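Local coordinates for alpha-ketoglutarate-dependent 2,4-dichlorophenoxyacetate dioxygenase (Bradyrhizobium diazoefficiens, PDB 5BKE), which probably catalyses 2-oxoglutarate-dependent oxygenation that degrades aryloxyalkanoate herbicides, using a metal ion bound in its active site, at residues Ala125-Leu130 with Leu254-Asn259; Leu198-Pro203 with Asp258-Met263; Gly139-Phe144 with Val246-Leu251. One frame throughout, in Å; residues are numbered along the deposited sequence.

Contact 1 (Ala125-Leu130 with Leu254-Asn259); sequences AKFSLL and LVMWDN. With OGA (N-oxalylglycine), chain O.
A125 lays its CB against ND2 of N259. K126 O accepts two bonds from N259: the backbone N comes nearly straight on, N259 N to K126 O 2.9 Å, and N259 ND2 stands above the carbonyl plane. F127 turns the edge of its ring to the D258 carboxylate, with CE1 3.7 Å from D258 CG and the two planes 80° apart; the D258 oxygens have their main partners in R260 and Q261. S128 pairs with W257 through two backbone bonds. Its CB sits over one face of the indole, 3.4 Å from W257 CE2. Its OG lies anti to the carbonyl carbon (chi1 -61°) and takes a nearly straight bond from N259 ND2, 2.8 Å away and in the amide plane. L129 lies alongside M256, CG to M256 CB 3.8 Å. L130 packs CB near W257 CZ3 at 3.6 Å, and its CD1 methyl lies 3.8 Å from O2 of N-oxalylglycine. The ligand's O1 meets the indole edge 3.5 Å from W257 CZ2. This antiparallel strand pair thus forms part of the pocket wall. S128 OG bonds D117 OD2 and N259 OD1 bonds D117 N, consistent with a second shell that positions this manganese ligand.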
loop_
_atom_site.group_PDB
_atom_site.type_symbol
_atom_site.label_atom_id
_atom_site.label_comp_id
_atom_site.label_asym_id
_atom_site.label_seq_id
_atom_site.Cartn_x
_atom_site.Cartn_y
_atom_site.Cartn_z
ATOM N N ALA C 125 12.172 -42.055 0.924
ATOM C CA ALA C 125 12.539 -41.823 2.326
ATOM C C ALA C 125 12.005 -40.502 2.901
ATOM O O ALA C 125 11.836 -39.530 2.175
ATOM C CB ALA C 125 14.045 -41.871 2.471
ATOM N N LYS C 126 11.722 -40.512 4.201
ATOM C CA LYS C 126 11.401 -39.320 4.957
ATOM C C LYS C 126 12.716 -38.665 5.433
ATOM O O LYS C 126 13.258 -37.801 4.733
ATOM C CB LYS C 126 10.471 -39.693 6.119
ATOM C CG LYS C 126 9.781 -38.527 6.799
ATOM C CD LYS C 126 8.841 -39.031 7.883
ATOM C CE LYS C 126 8.686 -38.011 9.004
ATOM N NZ LYS C 126 7.791 -38.489 10.096
ATOM N N PHE C 127 13.248 -39.097 6.581
ATOM C CA PHE C 127 14.489 -38.517 7.125
ATOM C C PHE C 127 15.682 -39.427 6.913
ATOM O O PHE C 127 15.556 -40.661 6.985
ATOM C CB PHE C 127 14.380 -38.216 8.630
ATOM C CG PHE C 127 13.294 -37.230 9.005
ATOM C CD1 PHE C 127 12.751 -36.336 8.074
ATOM C CD2 PHE C 127 12.843 -37.171 10.320
ATOM C CE1 PHE C 127 11.763 -35.434 8.445
ATOM C CE2 PHE C 127 11.856 -36.259 10.701
ATOM C CZ PHE C 127 11.311 -35.397 9.757
ATOM N N SER C 128 16.829 -38.812 6.661
ATOM C CA SER C 128 18.125 -39.477 6.718
ATOM C C SER C 128 18.987 -38.863 7.816
ATOM O O SER C 128 19.026 -37.633 7.975
ATOM C CB SER C 128 18.850 -39.350 5.392
ATOM O OG SER C 128 18.127 -39.948 4.334
ATOM N N LEU C 129 19.691 -39.714 8.558
ATOM C CA LEU C 129 20.479 -39.273 9.721
ATOM C C LEU C 129 21.925 -39.751 9.606
ATOM O O LEU C 129 22.188 -40.951 9.713
ATOM C CB LEU C 129 19.853 -39.787 11.021
ATOM C CG LEU C 129 18.435 -39.349 11.389
ATOM C CD1 LEU C 129 17.334 -40.117 10.663
ATOM C CD2 LEU C 129 18.272 -39.491 12.888
ATOM N N LEU C 130 22.855 -38.812 9.414
ATOM C CA LEU C 130 24.256 -39.143 9.141
ATOM C C LEU C 130 25.216 -38.813 10.287
ATOM O O LEU C 130 25.317 -37.659 10.730
ATOM C CB LEU C 130 24.714 -38.479 7.840
ATOM C CG LEU C 130 26.008 -38.974 7.189
ATOM C CD1 LEU C 130 25.866 -40.422 6.750
ATOM C CD2 LEU C 130 26.372 -38.102 5.999
ATOM N N LEU C 254 26.274 -35.186 14.016
ATOM C CA LEU C 254 25.132 -35.833 13.372
ATOM C C LEU C 254 24.364 -34.773 12.601
ATOM O O LEU C 254 23.901 -33.791 13.183
ATOM C CB LEU C 254 24.218 -36.572 14.367
ATOM C CG LEU C 254 23.069 -37.376 13.710
ATOM C CD1 LEU C 254 22.903 -38.754 14.328
ATOM C CD2 LEU C 254 21.730 -36.636 13.673
ATOM N N VAL C 255 24.250 -34.983 11.295
ATOM C CA VAL C 255 23.434 -34.142 10.429
ATOM C C VAL C 255 22.264 -34.977 9.916
ATOM O O VAL C 255 22.449 -36.095 9.415
ATOM C CB VAL C 255 24.253 -33.515 9.270
ATOM C CG1 VAL C 255 23.384 -32.624 8.401
ATOM C CG2 VAL C 255 25.414 -32.690 9.825
ATOM N N MET C 256 21.059 -34.439 10.079
ATOM C CA MET C 256 19.841 -35.095 9.607
ATOM C C MET C 256 19.049 -34.184 8.689
ATOM O O MET C 256 18.966 -32.968 8.918
ATOM C CB MET C 256 18.990 -35.625 10.765
ATOM C CG MET C 256 18.410 -34.593 11.713
ATOM S SD MET C 256 17.492 -35.315 13.098
ATOM C CE MET C 256 16.223 -36.291 12.274
ATOM N N TRP C 257 18.495 -34.763 7.631
ATOM C CA TRP C 257 17.807 -33.976 6.622
ATOM C C TRP C 257 16.470 -34.579 6.211
ATOM O O TRP C 257 16.279 -35.808 6.286
ATOM C CB TRP C 257 18.712 -33.714 5.408
ATOM C CG TRP C 257 19.204 -34.946 4.688
ATOM C CD1 TRP C 257 18.582 -35.593 3.648
ATOM C CD2 TRP C 257 20.430 -35.659 4.927
ATOM N NE1 TRP C 257 19.332 -36.666 3.244
ATOM C CE2 TRP C 257 20.473 -36.733 4.003
ATOM C CE3 TRP C 257 21.487 -35.505 5.842
ATOM C CZ2 TRP C 257 21.534 -37.649 3.959
ATOM C CZ3 TRP C 257 22.550 -36.412 5.798
ATOM C CH2 TRP C 257 22.559 -37.474 4.865
ATOM N N ASP C 258 15.552 -33.702 5.800
ATOM C CA ASP C 258 14.286 -34.123 5.241
ATOM C C ASP C 258 14.437 -34.262 3.737
ATOM O O ASP C 258 14.634 -33.271 3.014
ATOM C CB ASP C 258 13.156 -33.155 5.609
ATOM C CG ASP C 258 11.781 -33.667 5.191
ATOM O OD1 ASP C 258 11.672 -34.780 4.616
ATOM O OD2 ASP C 258 10.788 -32.952 5.456
ATOM N N ASN C 259 14.345 -35.510 3.266
ATOM C CA ASN C 259 14.480 -35.816 1.825
ATOM C C ASN C 259 13.332 -35.233 1.000
ATOM O O ASN C 259 13.486 -34.993 -0.198
ATOM C CB ASN C 259 14.600 -37.334 1.604
ATOM C CG ASN C 259 15.957 -37.876 2.045
ATOM O OD1 ASN C 259 17.000 -37.592 1.425
ATOM N ND2 ASN C 259 15.955 -38.636 3.134
HETATM C C1 OGA O . 23.872 -40.197 2.315
HETATM C C2 OGA O . 24.788 -39.357 1.575
HETATM C C4 OGA O . 26.942 -38.171 1.609
HETATM C C5 OGA O . 28.138 -38.207 2.521
HETATM O O1 OGA O . 22.695 -40.281 1.886
HETATM O O2 OGA O . 24.280 -40.755 3.358
HETATM O "O2'" OGA O . 24.526 -39.106 0.402
HETATM O O3 OGA O . 28.642 -39.329 2.756
HETATM N N1 OGA O . 25.837 -38.883 2.233
HETATM O O4 OGA O . 28.558 -37.132 3.008
#

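Contact 2 (Leu198-Pro203 with Asp258-Met263)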
loop_
_atom_site.group_PDB
_atom_site.type_symbol
_atom_site.label_atom_id
_atom_site.label_comp_id
_atom_site.label_asym_id
_atom_site.label_seq_id
_atom_site.Cartn_x
_atom_site.Cartn_y
_atom_site.Cartn_z
ATOM N N LEU C 198 7.454 -34.011 -10.145
ATOM C CA LEU C 198 8.505 -33.000 -10.161
ATOM C C LEU C 198 8.251 -31.945 -9.091
ATOM O O LEU C 198 9.190 -31.391 -8.519
ATOM C CB LEU C 198 8.610 -32.352 -11.549
ATOM C CG LEU C 198 9.706 -31.314 -11.851
ATOM C CD1 LEU C 198 11.109 -31.827 -11.539
ATOM C CD2 LEU C 198 9.629 -30.840 -13.303
ATOM N N VAL C 199 6.976 -31.672 -8.826
ATOM C CA VAL C 199 6.579 -30.692 -7.815
ATOM C C VAL C 199 5.809 -31.405 -6.710
ATOM O O VAL C 199 4.774 -32.047 -6.967
ATOM C CB VAL C 199 5.740 -29.543 -8.420
ATOM C CG1 VAL C 199 5.337 -28.537 -7.340
ATOM C CG2 VAL C 199 6.512 -28.847 -9.534
ATOM N N ARG C 200 6.323 -31.301 -5.487
ATOM C CA ARG C 200 5.704 -31.989 -4.349
ATOM C C ARG C 200 5.231 -31.019 -3.273
ATOM O O ARG C 200 5.702 -29.875 -3.210
ATOM C CB ARG C 200 6.613 -33.101 -3.803
ATOM C CG ARG C 200 7.869 -32.644 -3.075
ATOM C CD ARG C 200 8.837 -33.804 -2.842
ATOM N NE ARG C 200 8.298 -34.877 -1.991
ATOM C CZ ARG C 200 8.981 -35.970 -1.633
ATOM N NH1 ARG C 200 10.235 -36.137 -2.036
ATOM N NH2 ARG C 200 8.417 -36.893 -0.857
ATOM N N THR C 201 4.276 -31.466 -2.458
ATOM C CA THR C 201 3.713 -30.640 -1.385
ATOM C C THR C 201 3.947 -31.310 -0.036
ATOM O O THR C 201 3.557 -32.458 0.162
ATOM C CB THR C 201 2.210 -30.346 -1.635
ATOM O OG1 THR C 201 2.073 -29.560 -2.826
ATOM C CG2 THR C 201 1.583 -29.571 -0.477
ATOM N N HIS C 202 4.583 -30.582 0.884
ATOM C CA HIS C 202 4.894 -31.110 2.213
ATOM C C HIS C 202 3.613 -31.363 3.018
ATOM O O HIS C 202 2.714 -30.512 3.020
ATOM C CB HIS C 202 5.824 -30.168 2.971
ATOM C CG HIS C 202 6.457 -30.799 4.172
ATOM N ND1 HIS C 202 5.846 -30.822 5.408
ATOM C CD2 HIS C 202 7.626 -31.467 4.317
ATOM C CE1 HIS C 202 6.621 -31.460 6.267
ATOM N NE2 HIS C 202 7.705 -31.863 5.630
ATOM N N PRO C 203 3.520 -32.529 3.695
ATOM C CA PRO C 203 2.270 -32.875 4.394
ATOM C C PRO C 203 1.911 -32.015 5.618
ATOM O O PRO C 203 0.742 -31.976 6.003
ATOM C CB PRO C 203 2.492 -34.338 4.805
ATOM C CG PRO C 203 3.976 -34.496 4.847
ATOM C CD PRO C 203 4.481 -33.650 3.720
ATOM N N ASP C 258 15.552 -33.702 5.800
ATOM C CA ASP C 258 14.286 -34.123 5.241
ATOM C C ASP C 258 14.437 -34.262 3.737
ATOM O O ASP C 258 14.634 -33.271 3.014
ATOM C CB ASP C 258 13.156 -33.155 5.609
ATOM C CG ASP C 258 11.781 -33.667 5.191
ATOM O OD1 ASP C 258 11.672 -34.780 4.616
ATOM O OD2 ASP C 258 10.788 -32.952 5.456
ATOM N N ASN C 259 14.345 -35.510 3.266
ATOM C CA ASN C 259 14.480 -35.816 1.825
ATOM C C ASN C 259 13.332 -35.233 1.000
ATOM O O ASN C 259 13.486 -34.993 -0.198
ATOM C CB ASN C 259 14.600 -37.334 1.604
ATOM C CG ASN C 259 15.957 -37.876 2.045
ATOM O OD1 ASN C 259 17.000 -37.592 1.425
ATOM N ND2 ASN C 259 15.955 -38.636 3.134
ATOM N N ARG C 260 12.202 -34.986 1.666
ATOM C CA ARG C 260 10.996 -34.444 1.035
ATOM C C ARG C 260 11.107 -32.935 0.681
ATOM O O ARG C 260 10.283 -32.424 -0.097
ATOM C CB ARG C 260 9.758 -34.708 1.915
ATOM C CG ARG C 260 9.631 -36.153 2.412
ATOM C CD ARG C 260 8.527 -36.327 3.444
ATOM N NE ARG C 260 8.784 -35.553 4.656
ATOM C CZ ARG C 260 7.977 -35.482 5.711
ATOM N NH1 ARG C 260 6.832 -36.161 5.746
ATOM N NH2 ARG C 260 8.328 -34.733 6.752
ATOM N N GLN C 261 12.147 -32.269 1.207
ATOM C CA GLN C 261 12.349 -30.817 1.068
ATOM C C GLN C 261 13.725 -30.406 0.545
ATOM O O GLN C 261 13.982 -29.200 0.402
ATOM C CB GLN C 261 12.129 -30.116 2.418
ATOM C CG GLN C 261 10.760 -30.334 3.028
ATOM C CD GLN C 261 10.572 -29.556 4.300
ATOM O OE1 GLN C 261 10.099 -28.422 4.263
ATOM N NE2 GLN C 261 10.938 -30.154 5.442
ATOM N N THR C 262 14.603 -31.382 0.285
ATOM C CA THR C 262 16.017 -31.108 0.016
ATOM C C THR C 262 16.649 -31.985 -1.059
ATOM O O THR C 262 16.119 -33.038 -1.420
ATOM C CB THR C 262 16.905 -31.308 1.270
ATOM O OG1 THR C 262 16.840 -32.681 1.693
ATOM C CG2 THR C 262 16.524 -30.373 2.424
ATOM N N MET C 263 17.787 -31.514 -1.572
ATOM C CA MET C 263 18.807 -32.360 -2.170
ATOM C C MET C 263 20.078 -32.237 -1.350
ATOM O O MET C 263 20.242 -31.290 -0.566
ATOM C CB MET C 263 19.108 -31.956 -3.608
ATOM C CG MET C 263 18.083 -32.430 -4.617
ATOM S SD MET C 263 18.731 -32.444 -6.284
ATOM C CE MET C 263 19.164 -30.710 -6.520
HETATM O O HOH W 1 12.425 -33.888 -2.363
#
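H202 and R260 meet with their planes 69° apart. The imidazole brings its NE2 and CD2 edge over one face of the R260 guanidinium. H202 NE2 lies 3.1 Å from R260 NH2, but the angle is too poor for a hydrogen bond. The bond of NE2 goes instead to D258 OD2, 3.3 Å away, in the imidazole plane and rather bent. H202 CG is anti to the backbone N (chi1 -165°), which swings the ring across to this carboxylate. H202 ND1 accepts from V204 N, consistent with a neutral ring protonated on NE2; R260 and the D258 carboxylate would bias its charge in opposite senses.

D258 also gathers its own segment. R260 NE reaches the syn lone pair of D258 OD1 at 3.0 Å in a salt bridge, and R260 N meets the same oxygen from above the carboxylate plane, closing an Asx turn. Q261 NE2 bonds D258 OD2 at 2.8 Å, while Q261 CD packs against H202 CD2 at 3.5 Å. P203 CG rests on R260 NH1. R200 approaches differently: its guanidinium lies flat over R260 CA, nearly perpendicular to the R260 guanidinium, with R200 CD 3.4 Å from R260 O. A water links R200 NH1 to N259 O.

R200 also makes a cation-pi contact with Y211, and H202 stacks on H205. The contact joins the end of strand 194-201, which lies between strands 208-210 and 166-169, to the turn between strands 254-258 and 262-266.

Contact 3 (Gly139-Phe144 with Val246-Leu251); sequences GGNTEF and VHKWKL. With OGA (N-oxalylglycine), chain O.
W249 turns the edge of its indole to T142 and one face to H247. At the edge, W249 NE1 donates to T142 OG1 at 2.8 Å, with the oxygen almost exactly in the ring plane. G140 O lies at the same edge, 3.3 Å from W249 CD1, and is itself bonded to R275. Over the face, H247 CD2 stands above the middle of the indole, so the imidazole points its edge at that face. The H247 nitrogens are taken by Y245 and D253, which fix how this ring is turned. The F144 ring is met at its edge by H247 CB.

T142 OG1 lies anti to the carbonyl carbon (chi1 -53°). From there it takes the indole N-H and gives its own proton to O4 of N-oxalylglycine, 2.6 Å from T142 OG1. The hydroxyl is thus gripped on both its donor and its acceptor side, and W249 acts as a second-shell residue behind a pocket residue.

The backbones of T142 and H247 form an antiparallel hydrogen-bonded pair, with H247 N to T142 O at 2.9 Å. N141 OD1 accepts from two waters. One bridges to W249 N; the other, 2.7 Å from N141 OD1, leads to K248 NZ. V246 lies beside E143, its CG2 3.9 Å from E143 OE2, while the E143 carboxylate forms salt bridges with R265 and R267. G140 has a positive phi, which favours glycine.

Strand 142-146 runs in the middle of a three-stranded antiparallel sheet, between 244-247 and 262-266. F144, H247 and W249 all touch V255 on strand 254-258, and W249 also reaches L130 and A132 on strand 127-132.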
loop_
_atom_site.group_PDB
_atom_site.type_symbol
_atom_site.label_atom_id
_atom_site.label_comp_id
_atom_site.label_asym_id
_atom_site.label_seq_id
_atom_site.Cartn_x
_atom_site.Cartn_y
_atom_site.Cartn_z
ATOM N N GLY C 139 38.807 -33.051 2.069
ATOM C CA GLY C 139 37.560 -32.892 1.314
ATOM C C GLY C 139 36.359 -33.589 1.929
ATOM O O GLY C 139 36.307 -33.809 3.151
ATOM N N GLY C 140 35.387 -33.920 1.076
ATOM C CA GLY C 140 34.163 -34.604 1.499
ATOM C C GLY C 140 33.212 -33.799 2.374
ATOM O O GLY C 140 32.579 -34.357 3.278
ATOM N N ASN C 141 33.120 -32.490 2.120
ATOM C CA ASN C 141 32.037 -31.663 2.671
ATOM C C ASN C 141 30.702 -32.217 2.165
ATOM O O ASN C 141 30.622 -32.725 1.039
ATOM C CB ASN C 141 32.153 -30.199 2.216
ATOM C CG ASN C 141 33.303 -29.438 2.868
ATOM O OD1 ASN C 141 33.929 -29.879 3.837
ATOM N ND2 ASN C 141 33.572 -28.263 2.331
ATOM N N THR C 142 29.666 -32.120 2.992
ATOM C CA THR C 142 28.318 -32.456 2.544
ATOM C C THR C 142 27.504 -31.179 2.346
ATOM O O THR C 142 27.418 -30.342 3.241
ATOM C CB THR C 142 27.623 -33.462 3.486
ATOM O OG1 THR C 142 28.481 -34.598 3.658
ATOM C CG2 THR C 142 26.275 -33.934 2.893
ATOM N N GLU C 143 26.938 -31.032 1.152
ATOM C CA GLU C 143 26.196 -29.826 0.792
ATOM C C GLU C 143 24.710 -30.151 0.711
ATOM O O GLU C 143 24.335 -31.254 0.294
ATOM C CB GLU C 143 26.710 -29.232 -0.528
ATOM C CG GLU C 143 28.188 -28.856 -0.480
ATOM C CD GLU C 143 28.709 -28.132 -1.709
ATOM O OE1 GLU C 143 28.026 -28.078 -2.763
ATOM O OE2 GLU C 143 29.848 -27.632 -1.624
ATOM N N PHE C 144 23.893 -29.182 1.133
ATOM C CA PHE C 144 22.441 -29.279 1.174
ATOM C C PHE C 144 21.809 -28.114 0.408
ATOM O O PHE C 144 22.290 -26.971 0.477
ATOM C CB PHE C 144 21.957 -29.290 2.625
ATOM C CG PHE C 144 22.477 -30.459 3.426
ATOM C CD1 PHE C 144 23.719 -30.391 4.087
ATOM C CD2 PHE C 144 21.738 -31.642 3.509
ATOM C CE1 PHE C 144 24.205 -31.483 4.810
ATOM C CE2 PHE C 144 22.216 -32.730 4.231
ATOM C CZ PHE C 144 23.450 -32.660 4.879
ATOM N N VAL C 246 26.716 -25.389 3.190
ATOM C CA VAL C 246 27.900 -26.241 3.138
ATOM C C VAL C 246 28.220 -26.710 4.555
ATOM O O VAL C 246 28.430 -25.886 5.462
ATOM C CB VAL C 246 29.106 -25.532 2.481
ATOM C CG1 VAL C 246 30.324 -26.444 2.463
ATOM C CG2 VAL C 246 28.763 -25.085 1.063
ATOM N N HIS C 247 28.212 -28.033 4.747
ATOM C CA HIS C 247 28.598 -28.611 6.030
ATOM C C HIS C 247 30.038 -29.102 6.001
ATOM O O HIS C 247 30.403 -29.955 5.177
ATOM C CB HIS C 247 27.669 -29.739 6.496
ATOM C CG HIS C 247 27.941 -30.177 7.902
ATOM N ND1 HIS C 247 27.549 -29.439 8.998
ATOM C CD2 HIS C 247 28.612 -31.245 8.391
ATOM C CE1 HIS C 247 27.934 -30.051 10.103
ATOM N NE2 HIS C 247 28.586 -31.147 9.763
ATOM N N LYS C 248 30.831 -28.539 6.915
ATOM C CA LYS C 248 32.200 -28.938 7.174
ATOM C C LYS C 248 32.176 -29.868 8.387
ATOM O O LYS C 248 31.737 -29.485 9.477
ATOM C CB LYS C 248 33.050 -27.701 7.456
ATOM C CG LYS C 248 34.542 -27.888 7.257
ATOM C CD LYS C 248 35.338 -26.970 8.189
ATOM C CE LYS C 248 36.709 -26.615 7.622
ATOM N NZ LYS C 248 37.513 -27.821 7.264
ATOM N N TRP C 249 32.644 -31.097 8.186
ATOM C CA TRP C 249 32.489 -32.163 9.187
ATOM C C TRP C 249 33.456 -32.066 10.370
ATOM O O TRP C 249 34.658 -31.849 10.194
ATOM C CB TRP C 249 32.623 -33.531 8.514
ATOM C CG TRP C 249 31.454 -33.891 7.664
ATOM C CD1 TRP C 249 31.375 -33.820 6.303
ATOM C CD2 TRP C 249 30.185 -34.372 8.117
ATOM N NE1 TRP C 249 30.134 -34.232 5.879
ATOM C CE2 TRP C 249 29.387 -34.583 6.971
ATOM C CE3 TRP C 249 29.651 -34.667 9.385
ATOM C CZ2 TRP C 249 28.064 -35.058 7.050
ATOM C CZ3 TRP C 249 28.340 -35.154 9.468
ATOM C CH2 TRP C 249 27.561 -35.340 8.304
ATOM N N LYS C 250 32.913 -32.226 11.571
ATOM C CA LYS C 250 33.708 -32.480 12.771
ATOM C C LYS C 250 33.351 -33.861 13.291
ATOM O O LYS C 250 32.225 -34.337 13.086
ATOM C CB LYS C 250 33.453 -31.427 13.863
ATOM C CG LYS C 250 33.975 -30.029 13.548
ATOM C CD LYS C 250 33.366 -29.004 14.504
ATOM C CE LYS C 250 33.186 -27.636 13.851
ATOM N NZ LYS C 250 34.494 -26.967 13.583
ATOM N N LEU C 251 34.313 -34.481 13.976
ATOM C CA LEU C 251 34.151 -35.789 14.600
ATOM C C LEU C 251 32.929 -35.856 15.509
ATOM O O LEU C 251 32.729 -34.980 16.352
ATOM C CB LEU C 251 35.422 -36.166 15.373
ATOM C CG LEU C 251 35.496 -37.542 16.052
ATOM C CD1 LEU C 251 35.254 -38.671 15.058
ATOM C CD2 LEU C 251 36.844 -37.706 16.732
HETATM C C1 OGA O . 23.872 -40.197 2.315
HETATM C C2 OGA O . 24.788 -39.357 1.575
HETATM C C4 OGA O . 26.942 -38.171 1.609
HETATM C C5 OGA O . 28.138 -38.207 2.521
HETATM O O1 OGA O . 22.695 -40.281 1.886
HETATM O O2 OGA O . 24.280 -40.755 3.358
HETATM O "O2'" OGA O . 24.526 -39.106 0.402
HETATM O O3 OGA O . 28.642 -39.329 2.756
HETATM N N1 OGA O . 25.837 -38.883 2.233
HETATM O O4 OGA O . 28.558 -37.132 3.008
HETATM O O HOH W 2 34.133 -31.751 5.548
HETATM O O HOH W 3 36.350 -29.064 4.634
#

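In the fold
Contacts 1 and 3 have centres about 14 Å apart and lie on facing sheets. Contact 1 pairs two strands of the seven-stranded sheet, and contact 3 pairs two of the three-stranded sheet. F144 packs on W257 and V255 between them, and both contacts touch N-oxalylglycine, as expected of the double-stranded beta-helix of this cupin-clan family. Along the chain, 139-144 and 246-251 both fall between 125-130 and 254-259. Contact 2 is about 12 Å from contact 1, shares D258 and N259 with it, and lies about 22 Å from contact 3. Its turn leads from strand 254-258 into 262-266, which carries manganese ligand H264 beside strand 142-146.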